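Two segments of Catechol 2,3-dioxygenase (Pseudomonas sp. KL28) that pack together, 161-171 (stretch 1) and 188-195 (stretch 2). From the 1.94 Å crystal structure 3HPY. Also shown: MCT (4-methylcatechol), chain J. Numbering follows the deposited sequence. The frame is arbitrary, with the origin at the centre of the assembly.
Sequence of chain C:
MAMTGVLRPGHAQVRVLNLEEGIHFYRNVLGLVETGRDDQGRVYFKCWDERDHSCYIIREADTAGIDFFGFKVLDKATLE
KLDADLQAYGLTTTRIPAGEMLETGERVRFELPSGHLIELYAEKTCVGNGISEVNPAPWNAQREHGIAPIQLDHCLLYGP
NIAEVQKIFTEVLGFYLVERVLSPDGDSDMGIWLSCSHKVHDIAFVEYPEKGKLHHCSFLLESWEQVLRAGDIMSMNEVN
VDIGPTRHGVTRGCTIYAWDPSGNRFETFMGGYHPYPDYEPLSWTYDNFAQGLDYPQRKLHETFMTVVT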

ATOM      1  N   ASN C 161     -21.589   9.849  32.608  1.00 38.64           N
ATOM      2  CA  ASN C 161     -20.857   9.060  33.599  1.00 39.86           C
ATOM      3  C   ASN C 161     -19.916   8.033  32.975  1.00 39.46           C
ATOM      4  O   ASN C 161     -20.123   6.830  33.119  1.00 40.40           O
ATOM      5  N   ILE C 162     -18.879   8.513  32.294  1.00 38.57           N
ATOM      6  CA  ILE C 162     -17.908   7.634  31.647  1.00 37.45           C
ATOM      7  C   ILE C 162     -17.054   6.929  32.699  1.00 35.45           C
ATOM      8  O   ILE C 162     -16.666   5.772  32.528  1.00 33.82           O
ATOM      9  N   ALA C 163     -16.765   7.637  33.789  1.00 34.35           N
ATOM     10  CA  ALA C 163     -15.964   7.076  34.873  1.00 34.68           C
ATOM     11  C   ALA C 163     -16.588   5.784  35.382  1.00 33.95           C
ATOM     12  O   ALA C 163     -15.914   4.761  35.479  1.00 33.87           O
ATOM     13  N   GLU C 164     -17.876   5.832  35.707  1.00 34.99           N
ATOM     14  CA  GLU C 164     -18.559   4.641  36.195  1.00 35.99           C
ATOM     15  C   GLU C 164     -18.522   3.533  35.147  1.00 36.23           C
ATOM     16  O   GLU C 164     -18.314   2.363  35.492  1.00 35.35           O
ATOM     17  N   VAL C 165     -18.721   3.889  33.873  1.00 35.20           N
ATOM     18  CA  VAL C 165     -18.684   2.881  32.807  1.00 35.67           C
ATOM     19  C   VAL C 165     -17.313   2.219  32.785  1.00 34.98           C
ATOM     20  O   VAL C 165     -17.204   0.999  32.659  1.00 35.63           O
ATOM     21  N   GLN C 166     -16.269   3.030  32.912  1.00 34.23           N
ATOM     22  CA  GLN C 166     -14.915   2.511  32.918  1.00 33.23           C
ATOM     23  C   GLN C 166     -14.743   1.477  34.038  1.00 33.29           C
ATOM     24  O   GLN C 166     -14.266   0.364  33.791  1.00 30.51           O
ATOM     25  N   LYS C 167     -15.148   1.840  35.253  1.00 33.32           N
ATOM     26  CA  LYS C 167     -15.029   0.952  36.406  1.00 32.50           C
ATOM     27  C   LYS C 167     -15.616  -0.423  36.134  1.00 32.03           C
ATOM     28  O   LYS C 167     -14.992  -1.442  36.425  1.00 32.27           O
ATOM     29  N   ILE C 168     -16.822  -0.458  35.581  1.00 30.77           N
ATOM     30  CA  ILE C 168     -17.468  -1.731  35.295  1.00 30.86           C
ATOM     31  C   ILE C 168     -16.650  -2.519  34.282  1.00 31.68           C
ATOM     32  O   ILE C 168     -16.449  -3.730  34.434  1.00 30.99           O
ATOM     33  N   PHE C 169     -16.183  -1.837  33.240  1.00 30.87           N
ATOM     34  CA  PHE C 169     -15.383  -2.513  32.232  1.00 30.55           C
ATOM     35  C   PHE C 169     -14.038  -3.007  32.740  1.00 31.43           C
ATOM     36  O   PHE C 169     -13.668  -4.151  32.468  1.00 31.83           O
ATOM     37  N   THR C 170     -13.309  -2.165  33.472  1.00 30.73           N
ATOM     38  CA  THR C 170     -11.989  -2.553  33.966  1.00 32.84           C
ATOM     39  C   THR C 170     -11.986  -3.337  35.276  1.00 34.23           C
ATOM     40  O   THR C 170     -11.051  -4.095  35.541  1.00 35.20           O
ATOM     41  N   GLU C 171     -13.012  -3.173  36.101  1.00 33.75           N
ATOM     42  CA  GLU C 171     -13.044  -3.904  37.358  1.00 34.41           C
ATOM     43  C   GLU C 171     -13.950  -5.129  37.313  1.00 33.89           C
ATOM     44  O   GLU C 171     -13.836  -6.011  38.158  1.00 34.65           O
ATOM     45  N   SER C 188     -10.207  14.347  34.356  1.00 55.07           N
ATOM     46  CA  SER C 188     -11.213  13.303  34.403  1.00 52.69           C
ATOM     47  C   SER C 188     -11.212  12.884  32.935  1.00 51.20           C
ATOM     48  O   SER C 188     -10.913  13.703  32.062  1.00 50.17           O
ATOM     49  N   ASP C 189     -11.517  11.627  32.643  1.00 49.31           N
ATOM     50  CA  ASP C 189     -11.498  11.209  31.253  1.00 47.77           C
ATOM     51  C   ASP C 189     -12.757  11.588  30.492  1.00 46.53           C
ATOM     52  O   ASP C 189     -13.874  11.222  30.864  1.00 46.77           O
ATOM     53  N   MET C 190     -12.537  12.335  29.416  1.00 44.93           N
ATOM     54  CA  MET C 190     -13.580  12.813  28.521  1.00 43.06           C
ATOM     55  C   MET C 190     -13.894  11.743  27.485  1.00 40.51           C
ATOM     56  O   MET C 190     -15.015  11.653  26.970  1.00 40.18           O
ATOM     57  N   GLY C 191     -12.868  10.950  27.183  1.00 36.77           N
ATOM     58  CA  GLY C 191     -12.971   9.875  26.215  1.00 33.20           C
ATOM     59  C   GLY C 191     -12.116   8.723  26.704  1.00 31.13           C
ATOM     60  O   GLY C 191     -11.028   8.916  27.242  1.00 29.18           O
ATOM     61  N   ILE C 192     -12.590   7.512  26.469  1.00 30.98           N
ATOM     62  CA  ILE C 192     -11.904   6.340  26.961  1.00 31.08           C
ATOM     63  C   ILE C 192     -11.924   5.200  25.927  1.00 31.20           C
ATOM     64  O   ILE C 192     -12.973   4.894  25.350  1.00 31.71           O
ATOM     65  N   TRP C 193     -10.752   4.606  25.673  1.00 31.08           N
ATOM     66  CA  TRP C 193     -10.607   3.494  24.714  1.00 29.84           C
ATOM     67  C   TRP C 193     -10.216   2.201  25.437  1.00 28.14           C
ATOM     68  O   TRP C 193      -9.074   2.034  25.862  1.00 27.34           O
ATOM     69  N   LEU C 194     -11.162   1.273  25.538  1.00 26.81           N
ATOM     70  CA  LEU C 194     -10.925   0.029  26.260  1.00 25.77           C
ATOM     71  C   LEU C 194     -10.659  -1.226  25.412  1.00 24.25           C
ATOM     72  O   LEU C 194     -11.250  -1.411  24.347  1.00 22.92           O
ATOM     73  N   SER C 195      -9.784  -2.097  25.909  1.00 22.34           N
ATOM     74  CA  SER C 195      -9.465  -3.349  25.226  1.00 22.74           C
ATOM     75  C   SER C 195      -9.672  -4.524  26.179  1.00 23.39           C
ATOM     76  O   SER C 195      -9.481  -4.394  27.382  1.00 25.17           O
TER

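The contact between the two stretches is a small, mainly apolar helix-on-strand packing, in which helix 162-171 rests side chains from one side on Ile192 and Leu194, with no clear hydrogen bond across the interface. The helix and the strand run nearly parallel, 14° apart in their N-to-C directions, and their axes come no closer than 9.7 Å, a spacing that leaves room for a layer of interlocking side chains. The contact buries 335 Å² in total.

From the helix, Ile162, Val165, Gln166 and Phe169 direct their CA-to-CB bonds toward the other stretch, although Val165 makes no direct contact. Their i, i+3, i+4, i+7 pattern follows the helical repeat, which places them along one side, whereas Glu164, Lys167, Ile168 and Glu171 remain out of reach. The strand alternates in the usual way: Ile192 and Leu194 point toward the helix, as does Asp189 ahead of the strand, and the intervening Trp193 does not reach it.

At the N-terminal end, Ile162 (chi1 m, chi2 m) sets its CG2 3.5 Å from CD1 of Ile192. Ile192 adopts the m rotamer at chi1 and t at chi2, an extended arrangement that carries CD1 up to the helix. The Gln166 side chain, which also packs against Ile192, is stretched out, t at both chi1 and chi2, and reaches past Ile192 to Asp189, whose chi1 is m. There the carboxamide and carboxylate groups lie close, Gln166 OE1 3.3 Å from Asp189 OD2 as modelled; the amide is probably turned over in the model, and with it turned back its nitrogen would take that place and may hydrogen-bond to the carboxylate.

Further along, Leu194 (chi1 m, chi2 t) has the largest area covered of any residue in the contact. Its CD1 packs 3.5 Å from CB of Phe169, whose chi1 is m at -85°, and approaches the phenyl ring obliquely. The other methyl, Leu194 CD2, lies 4.1 Å from CG2 of Thr170. With chi1 at p, Thr170 turns its hydroxyl back to its own helix, where Thr170 OG1 donates a weak 3.3 Å hydrogen bond to the backbone O of Gln166.

Trp193, with chi1 m, instead contacts the bound 4-methylcatechol, its CZ2 lying 3.6 Å from the ligand methyl, MCT C, which meets the indole obliquely. Thus successive strand residues serve different neighbours, Ile192 and Leu194 the helix and Trp193 the ligand. Gly191 leaves space beside this indole: a CB there would lie 3.0 Å from Trp193 CH2.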

ATOM      1  CB  ASN C 161     -21.843   8.345  34.528  1.00 42.14           C
ATOM      2  CG  ASN C 161     -22.994   9.238  34.949  1.00 44.40           C
ATOM      3  OD1 ASN C 161     -22.788  10.309  35.524  1.00 46.29           O
ATOM      4  ND2 ASN C 161     -24.216   8.806  34.657  1.00 45.43           N
ATOM      5  CB  ILE C 162     -16.982   8.438  30.697  1.00 38.36           C
ATOM      6  CG1 ILE C 162     -17.821   9.155  29.635  1.00 39.38           C
ATOM      7  CG2 ILE C 162     -15.987   7.520  30.032  1.00 38.92           C
ATOM      8  CD1 ILE C 162     -18.735   8.239  28.838  1.00 40.35           C
ATOM      9  CB  ALA C 163     -15.836   8.076  36.008  1.00 33.37           C
ATOM     10  CB  GLU C 164     -20.010   4.955  36.567  1.00 37.88           C
ATOM     11  CG  GLU C 164     -20.182   5.824  37.814  1.00 42.35           C
ATOM     12  CD  GLU C 164     -21.647   5.973  38.219  1.00 45.41           C
ATOM     13  OE1 GLU C 164     -21.963   6.884  39.016  1.00 44.27           O
ATOM     14  OE2 GLU C 164     -22.483   5.171  37.742  1.00 46.46           O
ATOM     15  CB  VAL C 165     -18.950   3.484  31.407  1.00 36.08           C
ATOM     16  CG1 VAL C 165     -18.707   2.424  30.325  1.00 34.82           C
ATOM     17  CG2 VAL C 165     -20.379   3.976  31.315  1.00 36.33           C
ATOM     18  CB  GLN C 166     -13.913   3.660  33.080  1.00 32.98           C
ATOM     19  CG  GLN C 166     -12.484   3.204  33.348  1.00 35.85           C
ATOM     20  CD  GLN C 166     -11.454   4.305  33.163  1.00 38.35           C
ATOM     21  OE1 GLN C 166     -11.733   5.487  33.389  1.00 41.68           O
ATOM     22  NE2 GLN C 166     -10.245   3.917  32.769  1.00 39.02           N
ATOM     23  CB  LYS C 167     -15.731   1.553  37.633  1.00 35.85           C
ATOM     24  CG  LYS C 167     -15.151   2.867  38.124  1.00 38.89           C
ATOM     25  CD  LYS C 167     -15.766   3.306  39.470  1.00 41.30           C
ATOM     26  CE  LYS C 167     -17.169   3.929  39.332  1.00 43.33           C
ATOM     27  NZ  LYS C 167     -18.264   2.945  39.044  1.00 44.93           N
ATOM     28  CB  ILE C 168     -18.878  -1.527  34.735  1.00 29.21           C
ATOM     29  CG1 ILE C 168     -19.717  -0.726  35.728  1.00 31.12           C
ATOM     30  CG2 ILE C 168     -19.528  -2.872  34.458  1.00 31.37           C
ATOM     31  CD1 ILE C 168     -21.024  -0.252  35.163  1.00 29.98           C
ATOM     32  CB  PHE C 169     -15.176  -1.621  31.002  1.00 31.00           C
ATOM     33  CG  PHE C 169     -16.301  -1.702  30.017  1.00 31.58           C
ATOM     34  CD1 PHE C 169     -17.439  -0.918  30.170  1.00 30.79           C
ATOM     35  CD2 PHE C 169     -16.258  -2.627  28.979  1.00 30.74           C
ATOM     36  CE1 PHE C 169     -18.524  -1.057  29.302  1.00 32.14           C
ATOM     37  CE2 PHE C 169     -17.336  -2.778  28.104  1.00 32.43           C
ATOM     38  CZ  PHE C 169     -18.473  -1.993  28.265  1.00 31.65           C
ATOM     39  CB  THR C 170     -11.033  -1.325  34.137  1.00 32.37           C
ATOM     40  OG1 THR C 170     -11.449  -0.530  35.258  1.00 34.44           O
ATOM     41  CG2 THR C 170     -11.024  -0.472  32.877  1.00 32.18           C
ATOM     42  CB  GLU C 171     -13.455  -2.981  38.501  1.00 34.81           C
ATOM     43  CG  GLU C 171     -12.503  -1.816  38.690  1.00 35.88           C
ATOM     44  CD  GLU C 171     -12.680  -1.109  40.021  1.00 37.99           C
ATOM     45  OE1 GLU C 171     -13.837  -0.834  40.415  1.00 40.61           O
ATOM     46  OE2 GLU C 171     -11.655  -0.816  40.670  1.00 39.15           O
ATOM     47  CB  SER C 188     -12.573  13.879  34.801  1.00 52.58           C
ATOM     48  OG  SER C 188     -12.985  14.883  33.892  1.00 51.74           O
ATOM     49  CB  ASP C 189     -11.255   9.705  31.137  1.00 47.74           C
ATOM     50  CG  ASP C 189     -10.042   9.254  31.914  1.00 46.67           C
ATOM     51  OD1 ASP C 189      -9.009   9.959  31.872  1.00 46.48           O
ATOM     52  OD2 ASP C 189     -10.123   8.187  32.556  1.00 47.36           O
ATOM     53  CB  MET C 190     -13.087  14.069  27.806  1.00 46.41           C
ATOM     54  CG  MET C 190     -14.064  14.620  26.795  1.00 50.42           C
ATOM     55  SD  MET C 190     -13.557  16.207  26.110  1.00 55.46           S
ATOM     56  CE  MET C 190     -12.659  15.678  24.640  1.00 54.48           C
ATOM     57  CB  ILE C 192     -12.594   5.993  28.319  1.00 31.26           C
ATOM     58  CG1 ILE C 192     -11.961   6.833  29.432  1.00 30.23           C
ATOM     59  CG2 ILE C 192     -12.566   4.531  28.603  1.00 33.21           C
ATOM     60  CD1 ILE C 192     -12.636   6.678  30.778  1.00 35.81           C
ATOM     61  CB  TRP C 193      -9.551   3.842  23.653  1.00 30.24           C
ATOM     62  CG  TRP C 193     -10.051   4.839  22.665  1.00 31.61           C
ATOM     63  CD1 TRP C 193     -10.506   4.589  21.397  1.00 32.56           C
ATOM     64  CD2 TRP C 193     -10.271   6.230  22.903  1.00 31.21           C
ATOM     65  NE1 TRP C 193     -11.008   5.738  20.838  1.00 30.90           N
ATOM     66  CE2 TRP C 193     -10.879   6.762  21.741  1.00 32.74           C
ATOM     67  CE3 TRP C 193     -10.027   7.080  23.992  1.00 32.98           C
ATOM     68  CZ2 TRP C 193     -11.241   8.112  21.636  1.00 32.27           C
ATOM     69  CZ3 TRP C 193     -10.388   8.421  23.889  1.00 31.62           C
ATOM     70  CH2 TRP C 193     -10.991   8.921  22.718  1.00 32.55           C
ATOM     71  CB  LEU C 194     -12.124  -0.233  27.183  1.00 26.04           C
ATOM     72  CG  LEU C 194     -12.618   0.935  28.046  1.00 26.05           C
ATOM     73  CD1 LEU C 194     -14.021   0.619  28.555  1.00 26.64           C
ATOM     74  CD2 LEU C 194     -11.655   1.194  29.202  1.00 25.90           C
ATOM     75  CB  SER C 195      -8.006  -3.337  24.735  1.00 22.68           C
ATOM     76  OG  SER C 195      -7.606  -4.586  24.169  1.00 20.75           O
TER
HETATM   77  C1  MCT J 311     -11.082   7.663  17.654  1.00 49.03           C
HETATM   78  C2  MCT J 311     -12.382   7.297  17.267  1.00 49.97           C
HETATM   79  C3  MCT J 311     -12.607   6.004  16.741  1.00 50.26           C
HETATM   80  O3  MCT J 311     -13.841   5.655  16.368  1.00 51.71           O
HETATM   81  C4  MCT J 311     -11.540   5.075  16.607  1.00 50.26           C
HETATM   82  O4  MCT J 311     -11.780   3.834  16.097  1.00 50.24           O
HETATM   83  C5  MCT J 311     -10.225   5.446  17.001  1.00 49.97           C
HETATM   84  C6  MCT J 311     -10.009   6.745  17.526  1.00 50.08           C
HETATM   85  C   MCT J 311     -10.832   9.031  18.206  1.00 50.11           C